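Local structure of sulfate adenylyltransferase (Allochromatium vinosum, 4DNX) at residues F173-F177 against M228-Q232. The protein catalyses the transfer of the adenylyl group of ATP to sulfate, giving adenosine 5'-phosphosulfate and diphosphate. Sequence-based numbering, arbitrary orientation.
Sequences FPDTF and MLLGQ
Met228 reaches Thr176 with its terminal methyl alone: the side chain bends at its last torsion (chi3 -59°) and brings CE to 3.7 Å from Thr176 CG2, the two side chains crossing at about a right angle. Two residues on, Leu230 makes the largest contribution: CD1 turns mainly to Phe177, though it also reaches Phe173 CB, and CD2 to the Phe173 ring and Thr176. CD1 lies 3.8 Å from Phe177 CA and also touches Phe177 CB, meeting the aromatic ring at its edge. CD2 sits over one face of the Phe173 ring, 4.2 Å from the centroid and 21° off the normal, a CH-pi contact displaced toward the rim. The same methyl is 4.0 Å from Thr176 OG1. Leu230 CB lies over the same face, 4.0 Å from Phe173 CD2, the leucine and phenylalanine side chains sliding past each other in opposite directions. With CG anti to its carbonyl carbon (chi1 -50°), Phe173 extends its ring beyond Leu230 as far as Gly231, where CZ lies 3.7 Å from Gly231 O, which stands oblique to the ring. Replacing Phe173 by alanine would probably strip Leu230 CB and CD2 of the aromatic face they pack on and leave a gap beside Gly231. The turn that presents these side chains is closed by Phe173 O, which accepts backbone hydrogen bonds from both Thr176 N and Phe177 N. Asp175 hydrogen-bonds Tyr16 and Thr179 of the second subunit, placing the turn at the dimer interface. The contact thus joins the connection between helices 167-172 and 180-190 to the C-terminal end of strand 223-230 in the parallel, Rossmann-like sheet, where that strand runs between strands 195-200 and 260-266, and helix 240-254 packs against Phe173, Thr176 and Met228.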
loop_
_atom_site.group_PDB
_atom_site.type_symbol
_atom_site.label_atom_id
_atom_site.label_comp_id
_atom_site.label_asym_id
_atom_site.label_seq_id
_atom_site.Cartn_x
_atom_site.Cartn_y
_atom_site.Cartn_z
ATOM N N PHE A 173 6.382 -0.194 6.745
ATOM C CA PHE A 173 6.503 -1.094 5.580
ATOM C C PHE A 173 5.525 -0.620 4.460
ATOM O O PHE A 173 4.617 -1.379 4.068
ATOM C CB PHE A 173 6.222 -2.553 5.994
ATOM C CG PHE A 173 7.008 -3.006 7.225
ATOM C CD1 PHE A 173 8.320 -3.464 7.123
ATOM C CD2 PHE A 173 6.425 -2.959 8.476
ATOM C CE1 PHE A 173 9.008 -3.873 8.269
ATOM C CE2 PHE A 173 7.119 -3.368 9.614
ATOM C CZ PHE A 173 8.382 -3.829 9.518
ATOM N N PRO A 174 5.679 0.622 4.003
ATOM C CA PRO A 174 4.622 1.219 3.137
ATOM C C PRO A 174 4.424 0.506 1.817
ATOM O O PRO A 174 3.277 0.573 1.277
ATOM C CB PRO A 174 5.076 2.667 2.916
ATOM C CG PRO A 174 6.649 2.603 3.056
ATOM C CD PRO A 174 6.794 1.585 4.212
ATOM N N ASP A 175 5.458 -0.137 1.281
ATOM C CA ASP A 175 5.329 -0.827 -0.026
ATOM C C ASP A 175 4.796 -2.240 0.057
ATOM O O ASP A 175 4.318 -2.791 -0.947
ATOM C CB ASP A 175 6.661 -0.827 -0.815
ATOM C CG ASP A 175 7.108 0.585 -1.227
ATOM O OD1 ASP A 175 6.250 1.525 -1.280
ATOM O OD2 ASP A 175 8.304 0.775 -1.526
ATOM N N THR A 176 4.865 -2.860 1.233
ATOM C CA THR A 176 4.515 -4.252 1.347
ATOM C C THR A 176 3.233 -4.514 2.139
ATOM O O THR A 176 2.499 -5.436 1.813
ATOM C CB THR A 176 5.671 -5.111 1.936
ATOM O OG1 THR A 176 6.122 -4.512 3.144
ATOM C CG2 THR A 176 6.845 -5.138 0.946
ATOM N N PHE A 177 2.950 -3.700 3.170
ATOM C CA PHE A 177 1.735 -3.896 3.927
ATOM C C PHE A 177 0.534 -3.776 3.008
ATOM O O PHE A 177 0.455 -2.803 2.250
ATOM C CB PHE A 177 1.570 -2.896 5.087
ATOM C CG PHE A 177 0.282 -3.070 5.815
ATOM C CD1 PHE A 177 0.151 -4.035 6.823
ATOM C CD2 PHE A 177 -0.870 -2.321 5.423
ATOM C CE1 PHE A 177 -1.080 -4.221 7.479
ATOM C CE2 PHE A 177 -2.124 -2.554 6.038
ATOM C CZ PHE A 177 -2.207 -3.475 7.089
ATOM N N MET A 228 4.075 -11.891 3.817
ATOM C CA MET A 228 5.172 -11.757 4.796
ATOM C C MET A 228 4.645 -11.258 6.134
ATOM O O MET A 228 3.766 -10.366 6.186
ATOM C CB MET A 228 6.254 -10.798 4.275
ATOM C CG MET A 228 7.097 -11.345 2.993
ATOM S SD MET A 228 8.284 -10.124 2.424
ATOM C CE MET A 228 7.241 -8.695 2.028
ATOM N N LEU A 229 5.138 -11.855 7.214
ATOM C CA LEU A 229 4.683 -11.430 8.529
ATOM C C LEU A 229 5.550 -10.219 8.880
ATOM O O LEU A 229 6.767 -10.345 9.057
ATOM C CB LEU A 229 4.818 -12.577 9.548
ATOM C CG LEU A 229 4.560 -12.161 11.012
ATOM C CD1 LEU A 229 3.263 -11.314 11.178
ATOM C CD2 LEU A 229 4.499 -13.444 11.806
ATOM N N LEU A 230 4.928 -9.036 8.956
ATOM C CA LEU A 230 5.608 -7.801 9.298
ATOM C C LEU A 230 5.581 -7.595 10.815
ATOM O O LEU A 230 4.578 -7.885 11.464
ATOM C CB LEU A 230 4.873 -6.609 8.650
ATOM C CG LEU A 230 4.749 -6.821 7.139
ATOM C CD1 LEU A 230 3.823 -5.732 6.572
ATOM C CD2 LEU A 230 6.084 -6.795 6.434
ATOM N N GLY A 231 6.660 -7.064 11.370
ATOM C CA GLY A 231 6.625 -6.788 12.793
ATOM C C GLY A 231 7.967 -6.289 13.222
ATOM O O GLY A 231 8.843 -6.076 12.384
ATOM N N GLN A 232 8.147 -6.097 14.527
ATOM C CA GLN A 232 9.446 -5.616 15.037
ATOM C C GLN A 232 10.524 -6.693 14.797
ATOM O O GLN A 232 10.254 -7.893 14.913
ATOM C CB GLN A 232 9.363 -5.185 16.519
ATOM C CG GLN A 232 8.123 -4.310 16.907
ATOM C CD GLN A 232 8.412 -2.791 17.015
ATOM O OE1 GLN A 232 9.362 -2.353 17.679
ATOM N NE2 GLN A 232 7.573 -1.990 16.371
#